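Local atomic coordinates of methyltransferase domain-containing protein (Serratia marcescens, PDB entry 7CLU), a protein that transfers a methyl group from S-adenosyl-L-methionine to a hydroxyl oxygen, probably of a precursor in the synthesis of the red pigment prodigiosin. Residues K28-A40 with L73-D87. Residues are numbered along the deposited sequence; the frame is centred on the assembly and turned at random.
Sequences KLFDQLRDRDADA and LYHLPAAHRAFLLSD
The carboxylate of D31 takes hold of S86 with both oxygens, illustrating how one acidic side chain can fix a neighbouring loop: OD1 receives the backbone N of S86 at 3.1 Å through its syn lone pair, nearly straight at 165°, while OD2 accepts S86 OG at 2.9 Å. One turn along, R81 reaches R34 end-on. Its extended chain brings NH1 and NH2 each to 3.1 Å from R34 O, which lies in the guanidinium plane; only NH2 approaches along a carbonyl lone pair, NH1 standing above the carbonyl plane. Deeper in, the F30 ring receives L84 CD1 over the centre of one face, a CH-pi contact 3.7 Å from the centroid, with L29 CD2 on the opposite face. L33 continues the apolar layer, laying CB against L76 and CD1 against Y74 CB. Further on, A38 and Y74 exchange backbone hydrogen bonds as a single antiparallel bridge, joining A38 to strand 73-75 of the hairpin 68-75 at one point. Helices followed by this hairpin are consistent with the winged-helix dimerisation domain of this O-methyltransferase family, the hairpin being the wing, and the bridge ties the linker before helix 40-47 to it. Beside it, H75 ND1 meets D37 OD1 at 2.8 Å in the ring plane, the imidazole having swung anti to its own backbone nitrogen (chi1 166°); a water within reach of D37 OD1 and L33 O accepts L76 N. In the second shell, R70 forms a salt bridge with D37 OD2. Just ahead of residues 81-84, H80 NE2 is hydrogen-bonded to the backbone N of L3 of the second subunit.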
ATOM      1  N   LYS A  28     -10.795  10.589  11.533  1.00 34.96           N
ATOM      2  CA  LYS A  28     -12.078  11.139  11.107  1.00 37.35           C
ATOM      3  C   LYS A  28     -11.900  12.538  10.521  1.00 39.53           C
ATOM      4  O   LYS A  28     -12.687  13.451  10.774  1.00 34.27           O
ATOM      5  CB  LYS A  28     -13.085  11.140  12.259  1.00 43.12           C
ATOM      6  CG  LYS A  28     -13.472   9.745  12.721  1.00 44.31           C
ATOM      7  CD  LYS A  28     -14.117   9.776  14.096  1.00 50.92           C
ATOM      8  CE  LYS A  28     -14.669   8.403  14.480  1.00 50.96           C
ATOM      9  NZ  LYS A  28     -15.227   7.680  13.304  1.00 43.09           N
ATOM     10  N   LEU A  29     -10.845  12.699   9.723  1.00 36.52           N
ATOM     11  CA  LEU A  29     -10.474  14.017   9.222  1.00 33.73           C
ATOM     12  C   LEU A  29     -11.548  14.577   8.305  1.00 34.87           C
ATOM     13  O   LEU A  29     -11.900  15.758   8.396  1.00 37.70           O
ATOM     14  CB  LEU A  29      -9.128  13.929   8.498  1.00 32.65           C
ATOM     15  CG  LEU A  29      -8.624  15.166   7.741  1.00 33.12           C
ATOM     16  CD1 LEU A  29      -7.095  15.230   7.793  1.00 31.38           C
ATOM     17  CD2 LEU A  29      -9.091  15.154   6.314  1.00 28.40           C
ATOM     18  N   PHE A  30     -12.074  13.750   7.404  1.00 32.40           N
ATOM     19  CA  PHE A  30     -13.079  14.240   6.481  1.00 32.98           C
ATOM     20  C   PHE A  30     -14.355  14.664   7.195  1.00 36.62           C
ATOM     21  O   PHE A  30     -15.130  15.438   6.633  1.00 31.67           O
ATOM     22  CB  PHE A  30     -13.370  13.181   5.422  1.00 28.03           C
ATOM     23  CG  PHE A  30     -12.133  12.613   4.799  1.00 28.91           C
ATOM     24  CD1 PHE A  30     -11.420  13.339   3.861  1.00 28.37           C
ATOM     25  CD2 PHE A  30     -11.673  11.357   5.164  1.00 27.94           C
ATOM     26  CE1 PHE A  30     -10.276  12.826   3.285  1.00 25.55           C
ATOM     27  CE2 PHE A  30     -10.527  10.833   4.598  1.00 28.99           C
ATOM     28  CZ  PHE A  30      -9.817  11.571   3.656  1.00 26.33           C
ATOM     29  N   ASP A  31     -14.575  14.198   8.431  1.00 38.78           N
ATOM     30  CA  ASP A  31     -15.750  14.635   9.180  1.00 40.77           C
ATOM     31  C   ASP A  31     -15.748  16.145   9.402  1.00 39.24           C
ATOM     32  O   ASP A  31     -16.810  16.774   9.390  1.00 39.06           O
ATOM     33  CB  ASP A  31     -15.813  13.912  10.527  1.00 42.79           C
ATOM     34  CG  ASP A  31     -16.253  12.453  10.400  1.00 42.04           C
ATOM     35  OD1 ASP A  31     -16.747  12.047   9.321  1.00 37.17           O
ATOM     36  OD2 ASP A  31     -16.110  11.720  11.401  1.00 46.90           O
ATOM     37  N   GLN A  32     -14.570  16.736   9.594  1.00 37.63           N
ATOM     38  CA  GLN A  32     -14.435  18.165   9.872  1.00 40.73           C
ATOM     39  C   GLN A  32     -14.821  19.043   8.698  1.00 39.57           C
ATOM     40  O   GLN A  32     -14.917  20.267   8.866  1.00 37.12           O
ATOM     41  CB  GLN A  32     -13.001  18.481  10.287  1.00 40.84           C
ATOM     42  CG  GLN A  32     -12.437  17.512  11.309  1.00 42.89           C
ATOM     43  CD  GLN A  32     -13.426  17.221  12.428  1.00 47.73           C
ATOM     44  OE1 GLN A  32     -13.949  18.141  13.066  1.00 45.43           O
ATOM     45  NE2 GLN A  32     -13.701  15.936  12.661  1.00 41.90           N
ATOM     46  N   LEU A  33     -15.037  18.459   7.521  1.00 37.44           N
ATOM     47  CA  LEU A  33     -15.420  19.204   6.332  1.00 33.92           C
ATOM     48  C   LEU A  33     -16.825  18.873   5.855  1.00 36.23           C
ATOM     49  O   LEU A  33     -17.211  19.300   4.762  1.00 33.75           O
ATOM     50  CB  LEU A  33     -14.427  18.945   5.202  1.00 27.39           C
ATOM     51  CG  LEU A  33     -12.969  19.334   5.463  1.00 36.01           C
ATOM     52  CD1 LEU A  33     -12.083  18.844   4.323  1.00 30.35           C
ATOM     53  CD2 LEU A  33     -12.824  20.857   5.667  1.00 35.83           C
ATOM     54  N   ARG A  34     -17.582  18.102   6.632  1.00 39.08           N
ATOM     55  CA  ARG A  34     -18.929  17.678   6.167  1.00 39.30           C
ATOM     56  C   ARG A  34     -19.887  18.869   6.060  1.00 42.03           C
ATOM     57  O   ARG A  34     -20.822  18.791   5.250  1.00 47.66           O
ATOM     58  CB  ARG A  34     -19.508  16.619   7.109  1.00 44.76           C
ATOM     59  CG  ARG A  34     -20.260  17.194   8.299  1.00 45.96           C
ATOM     60  CD  ARG A  34     -20.221  16.289   9.513  1.00 45.25           C
ATOM     61  NE  ARG A  34     -21.393  15.433   9.605  1.00 53.10           N
ATOM     62  CZ  ARG A  34     -22.488  15.725  10.295  1.00 44.99           C
ATOM     63  NH1 ARG A  34     -23.498  14.875  10.318  1.00 41.58           N
ATOM     64  NH2 ARG A  34     -22.573  16.863  10.957  1.00 37.66           N
ATOM     65  N   ASP A  35     -19.636  19.929   6.830  1.00 45.55           N
ATOM     66  CA  ASP A  35     -20.517  21.089   6.907  1.00 43.80           C
ATOM     67  C   ASP A  35     -19.964  22.315   6.188  1.00 45.95           C
ATOM     68  O   ASP A  35     -20.705  22.989   5.464  1.00 46.30           O
ATOM     69  CB  ASP A  35     -20.789  21.424   8.380  1.00 42.93           C
ATOM     70  CG  ASP A  35     -21.686  20.385   9.053  1.00 49.65           C
ATOM     71  OD1 ASP A  35     -22.849  20.274   8.620  1.00 47.77           O
ATOM     72  OD2 ASP A  35     -21.234  19.672   9.989  1.00 48.55           O
ATOM     73  N   ARG A  36     -18.677  22.610   6.345  1.00 41.94           N
ATOM     74  CA  ARG A  36     -18.068  23.779   5.726  1.00 41.46           C
ATOM     75  C   ARG A  36     -16.693  23.402   5.188  1.00 34.44           C
ATOM     76  O   ARG A  36     -16.176  22.316   5.457  1.00 33.12           O
ATOM     77  CB  ARG A  36     -17.955  24.947   6.720  1.00 44.39           C
ATOM     78  CG  ARG A  36     -17.873  26.349   6.068  1.00 45.76           C
ATOM     79  CD  ARG A  36     -18.542  27.423   6.934  1.00 43.93           C
ATOM     80  NE  ARG A  36     -19.969  27.161   7.129  1.00 44.56           N
ATOM     81  CZ  ARG A  36     -20.937  27.607   6.323  1.00 45.25           C
ATOM     82  NH1 ARG A  36     -20.638  28.345   5.261  1.00 43.50           N
ATOM     83  NH2 ARG A  36     -22.212  27.315   6.575  1.00 41.57           N
ATOM     84  N   ASP A  37     -16.141  24.285   4.365  1.00 35.22           N
ATOM     85  CA  ASP A  37     -14.730  24.258   4.014  1.00 33.78           C
ATOM     86  C   ASP A  37     -13.906  24.915   5.123  1.00 36.53           C
ATOM     87  O   ASP A  37     -14.421  25.712   5.911  1.00 40.88           O
ATOM     88  CB  ASP A  37     -14.510  24.974   2.686  1.00 32.74           C
ATOM     89  CG  ASP A  37     -15.193  24.289   1.536  1.00 33.71           C
ATOM     90  OD1 ASP A  37     -15.803  23.216   1.760  1.00 32.12           O
ATOM     91  OD2 ASP A  37     -15.121  24.823   0.398  1.00 31.73           O
ATOM     92  N   ALA A  38     -12.613  24.575   5.184  1.00 29.26           N
ATOM     93  CA  ALA A  38     -11.775  25.072   6.271  1.00 33.68           C
ATOM     94  C   ALA A  38     -10.297  24.951   5.924  1.00 29.99           C
ATOM     95  O   ALA A  38      -9.887  24.059   5.181  1.00 29.62           O
ATOM     96  CB  ALA A  38     -12.054  24.322   7.579  1.00 34.78           C
ATOM     97  N   ASP A  39      -9.496  25.848   6.499  1.00 31.35           N
ATOM     98  CA  ASP A  39      -8.059  25.809   6.282  1.00 31.33           C
ATOM     99  C   ASP A  39      -7.404  24.829   7.248  1.00 28.25           C
ATOM    100  O   ASP A  39      -8.034  24.312   8.177  1.00 30.35           O
ATOM    101  CB  ASP A  39      -7.444  27.203   6.417  1.00 31.64           C
ATOM    102  CG  ASP A  39      -7.506  27.763   7.845  1.00 35.78           C
ATOM    103  OD1 ASP A  39      -7.812  27.030   8.811  1.00 31.53           O
ATOM    104  OD2 ASP A  39      -7.237  28.976   8.003  1.00 39.93           O
ATOM    105  N   ALA A  40      -6.111  24.594   7.031  1.00 29.44           N
ATOM    106  CA  ALA A  40      -5.412  23.550   7.783  1.00 26.12           C
ATOM    107  C   ALA A  40      -5.422  23.826   9.282  1.00 29.37           C
ATOM    108  O   ALA A  40      -5.564  22.898  10.087  1.00 32.89           O
ATOM    109  CB  ALA A  40      -3.982  23.411   7.274  1.00 27.46           C
ATOM    110  N   LEU A  73      -8.546  26.991   1.646  1.00 30.00           N
ATOM    111  CA  LEU A  73      -9.627  26.258   2.296  1.00 31.12           C
ATOM    112  C   LEU A  73      -9.745  24.868   1.693  1.00 27.75           C
ATOM    113  O   LEU A  73      -9.814  24.724   0.469  1.00 30.35           O
ATOM    114  CB  LEU A  73     -10.961  26.984   2.130  1.00 29.75           C
ATOM    115  CG  LEU A  73     -11.129  28.373   2.723  1.00 28.92           C
ATOM    116  CD1 LEU A  73     -12.323  29.083   2.064  1.00 29.07           C
ATOM    117  CD2 LEU A  73     -11.321  28.268   4.216  1.00 36.60           C
ATOM    118  N   TYR A  74      -9.785  23.853   2.550  1.00 25.68           N
ATOM    119  CA  TYR A  74      -9.973  22.486   2.094  1.00 27.26           C
ATOM    120  C   TYR A  74     -11.459  22.202   1.959  1.00 25.57           C
ATOM    121  O   TYR A  74     -12.270  22.666   2.765  1.00 27.67           O
ATOM    122  CB  TYR A  74      -9.302  21.491   3.055  1.00 24.75           C
ATOM    123  CG  TYR A  74      -7.800  21.589   2.940  1.00 24.21           C
ATOM    124  CD1 TYR A  74      -7.114  20.845   1.986  1.00 23.04           C
ATOM    125  CD2 TYR A  74      -7.076  22.474   3.728  1.00 26.01           C
ATOM    126  CE1 TYR A  74      -5.752  20.967   1.834  1.00 22.55           C
ATOM    127  CE2 TYR A  74      -5.700  22.591   3.593  1.00 25.93           C
ATOM    128  CZ  TYR A  74      -5.053  21.837   2.632  1.00 20.31           C
ATOM    129  OH  TYR A  74      -3.693  21.931   2.478  1.00 27.44           O
ATOM    130  N   HIS A  75     -11.810  21.457   0.918  1.00 24.91           N
ATOM    131  CA  HIS A  75     -13.195  21.158   0.604  1.00 29.82           C
ATOM    132  C   HIS A  75     -13.354  19.664   0.357  1.00 28.48           C
ATOM    133  O   HIS A  75     -12.602  19.074  -0.427  1.00 24.98           O
ATOM    134  CB  HIS A  75     -13.662  21.968  -0.619  1.00 27.36           C
ATOM    135  CG  HIS A  75     -14.944  21.478  -1.205  1.00 27.53           C
ATOM    136  ND1 HIS A  75     -16.164  21.686  -0.599  1.00 26.93           N
ATOM    137  CD2 HIS A  75     -15.197  20.788  -2.343  1.00 26.84           C
ATOM    138  CE1 HIS A  75     -17.114  21.127  -1.327  1.00 29.80           C
ATOM    139  NE2 HIS A  75     -16.556  20.587  -2.397  1.00 30.23           N
ATOM    140  N   LEU A  76     -14.338  19.063   1.019  1.00 26.28           N
ATOM    141  CA  LEU A  76     -14.685  17.667   0.757  1.00 30.12           C
ATOM    142  C   LEU A  76     -15.538  17.548  -0.503  1.00 29.37           C
ATOM    143  O   LEU A  76     -16.661  18.066  -0.532  1.00 31.34           O
ATOM    144  CB  LEU A  76     -15.427  17.078   1.945  1.00 28.89           C
ATOM    145  CG  LEU A  76     -15.876  15.632   1.776  1.00 30.74           C
ATOM    146  CD1 LEU A  76     -14.655  14.708   1.640  1.00 29.93           C
ATOM    147  CD2 LEU A  76     -16.738  15.201   2.963  1.00 37.96           C
ATOM    148  N   PRO A  77     -15.061  16.881  -1.551  1.00 26.70           N
ATOM    149  CA  PRO A  77     -15.873  16.738  -2.767  1.00 29.13           C
ATOM    150  C   PRO A  77     -17.158  15.964  -2.494  1.00 32.10           C
ATOM    151  O   PRO A  77     -17.177  15.010  -1.712  1.00 27.97           O
ATOM    152  CB  PRO A  77     -14.948  15.971  -3.723  1.00 27.45           C
ATOM    153  CG  PRO A  77     -13.555  16.322  -3.244  1.00 27.49           C
ATOM    154  CD  PRO A  77     -13.681  16.401  -1.744  1.00 29.40           C
ATOM    155  N   ALA A  78     -18.233  16.384  -3.170  1.00 29.41           N
ATOM    156  CA  ALA A  78     -19.547  15.797  -2.927  1.00 30.48           C
ATOM    157  C   ALA A  78     -19.543  14.304  -3.197  1.00 26.52           C
ATOM    158  O   ALA A  78     -20.097  13.522  -2.419  1.00 27.73           O
ATOM    159  CB  ALA A  78     -20.604  16.495  -3.791  1.00 30.80           C
ATOM    160  N   ALA A  79     -18.917  13.887  -4.291  1.00 28.84           N
ATOM    161  CA  ALA A  79     -18.940  12.479  -4.654  1.00 29.69           C
ATOM    162  C   ALA A  79     -18.063  11.609  -3.765  1.00 29.63           C
ATOM    163  O   ALA A  79     -18.091  10.387  -3.926  1.00 33.87           O
ATOM    164  CB  ALA A  79     -18.527  12.305  -6.116  1.00 29.24           C
ATOM    165  N   HIS A  80     -17.307  12.188  -2.826  1.00 28.73           N
ATOM    166  CA  HIS A  80     -16.527  11.410  -1.872  1.00 30.02           C
ATOM    167  C   HIS A  80     -17.223  11.250  -0.531  1.00 31.58           C
ATOM    168  O   HIS A  80     -16.730  10.496   0.316  1.00 27.87           O
ATOM    169  CB  HIS A  80     -15.155  12.066  -1.627  1.00 26.94           C
ATOM    170  CG  HIS A  80     -14.333  12.226  -2.864  1.00 24.96           C
ATOM    171  ND1 HIS A  80     -13.141  12.915  -2.874  1.00 29.44           N
ATOM    172  CD2 HIS A  80     -14.523  11.784  -4.128  1.00 28.09           C
ATOM    173  CE1 HIS A  80     -12.640  12.909  -4.098  1.00 28.62           C
ATOM    174  NE2 HIS A  80     -13.459  12.230  -4.879  1.00 27.75           N
ATOM    175  N   ARG A  81     -18.337  11.957  -0.321  1.00 30.52           N
ATOM    176  CA  ARG A  81     -19.019  11.958   0.971  1.00 31.63           C
ATOM    177  C   ARG A  81     -19.478  10.560   1.369  1.00 27.82           C
ATOM    178  O   ARG A  81     -19.384  10.178   2.541  1.00 30.63           O
ATOM    179  CB  ARG A  81     -20.225  12.903   0.920  1.00 31.73           C
ATOM    180  CG  ARG A  81     -19.850  14.356   0.683  1.00 31.01           C
ATOM    181  CD  ARG A  81     -21.077  15.285   0.652  1.00 37.85           C
ATOM    182  NE  ARG A  81     -20.647  16.659   0.908  1.00 42.52           N
ATOM    183  CZ  ARG A  81     -20.621  17.220   2.114  1.00 40.88           C
ATOM    184  NH1 ARG A  81     -20.178  18.464   2.244  1.00 43.13           N
ATOM    185  NH2 ARG A  81     -21.044  16.541   3.182  1.00 34.01           N
ATOM    186  N   ALA A  82     -19.975   9.790   0.407  1.00 30.88           N
ATOM    187  CA  ALA A  82     -20.620   8.523   0.728  1.00 31.99           C
ATOM    188  C   ALA A  82     -19.640   7.532   1.341  1.00 36.89           C
ATOM    189  O   ALA A  82     -20.055   6.653   2.106  1.00 38.14           O
ATOM    190  CB  ALA A  82     -21.267   7.936  -0.526  1.00 35.61           C
ATOM    191  N   PHE A  83     -18.338   7.669   1.057  1.00 32.24           N
ATOM    192  CA  PHE A  83     -17.373   6.718   1.590  1.00 36.70           C
ATOM    193  C   PHE A  83     -16.306   7.317   2.502  1.00 33.78           C
ATOM    194  O   PHE A  83     -15.581   6.548   3.141  1.00 30.69           O
ATOM    195  CB  PHE A  83     -16.706   5.928   0.446  1.00 31.94           C
ATOM    196  CG  PHE A  83     -15.975   6.772  -0.567  1.00 33.47           C
ATOM    197  CD1 PHE A  83     -14.631   7.114  -0.380  1.00 32.41           C
ATOM    198  CD2 PHE A  83     -16.604   7.169  -1.730  1.00 28.16           C
ATOM    199  CE1 PHE A  83     -13.949   7.867  -1.332  1.00 27.90           C
ATOM    200  CE2 PHE A  83     -15.942   7.920  -2.680  1.00 31.77           C
ATOM    201  CZ  PHE A  83     -14.596   8.269  -2.481  1.00 28.52           C
ATOM    202  N   LEU A  84     -16.211   8.646   2.628  1.00 31.75           N
ATOM    203  CA  LEU A  84     -15.234   9.257   3.525  1.00 26.34           C
ATOM    204  C   LEU A  84     -15.834   9.806   4.813  1.00 26.81           C
ATOM    205  O   LEU A  84     -15.083  10.102   5.747  1.00 29.98           O
ATOM    206  CB  LEU A  84     -14.473  10.397   2.826  1.00 26.84           C
ATOM    207  CG  LEU A  84     -13.636   9.994   1.616  1.00 24.77           C
ATOM    208  CD1 LEU A  84     -12.803  11.175   1.109  1.00 23.69           C
ATOM    209  CD2 LEU A  84     -12.759   8.839   2.017  1.00 27.23           C
ATOM    210  N   LEU A  85     -17.144   9.971   4.889  1.00 32.92           N
ATOM    211  CA  LEU A  85     -17.796  10.456   6.101  1.00 31.16           C
ATOM    212  C   LEU A  85     -18.229   9.273   6.958  1.00 32.78           C
ATOM    213  O   LEU A  85     -18.763   8.285   6.444  1.00 34.58           O
ATOM    214  CB  LEU A  85     -19.010  11.318   5.743  1.00 30.72           C
ATOM    215  CG  LEU A  85     -18.668  12.679   5.113  1.00 33.53           C
ATOM    216  CD1 LEU A  85     -19.927  13.379   4.619  1.00 29.21           C
ATOM    217  CD2 LEU A  85     -17.910  13.536   6.106  1.00 31.04           C
ATOM    218  N   SER A  86     -18.023   9.392   8.270  1.00 30.37           N
ATOM    219  CA  SER A  86     -18.153   8.240   9.153  1.00 36.24           C
ATOM    220  C   SER A  86     -19.598   7.856   9.454  1.00 41.72           C
ATOM    221  O   SER A  86     -19.825   6.777  10.018  1.00 43.23           O
ATOM    222  CB  SER A  86     -17.397   8.492  10.453  1.00 34.46           C
ATOM    223  OG  SER A  86     -17.972   9.551  11.173  1.00 41.70           O
ATOM    224  N   ASP A  87     -20.575   8.685   9.088  1.00 36.01           N
ATOM    225  CA  ASP A  87     -21.975   8.343   9.271  1.00 35.07           C
ATOM    226  C   ASP A  87     -22.630   7.905   7.976  1.00 43.56           C
ATOM    227  O   ASP A  87     -23.801   7.513   7.990  1.00 47.99           O
ATOM    228  CB  ASP A  87     -22.742   9.522   9.858  1.00 42.20           C
ATOM    229  CG  ASP A  87     -22.908  10.656   8.861  1.00 45.74           C
ATOM    230  OD1 ASP A  87     -21.973  10.897   8.062  1.00 38.94           O
ATOM    231  OD2 ASP A  87     -23.978  11.298   8.872  1.00 48.65           O
TER
HETATM  232  O   HOH W   1     -14.309  10.935   7.902  1.00 32.84           O
HETATM  233  O   HOH W   2     -16.042  20.614   2.712  1.00 31.06           O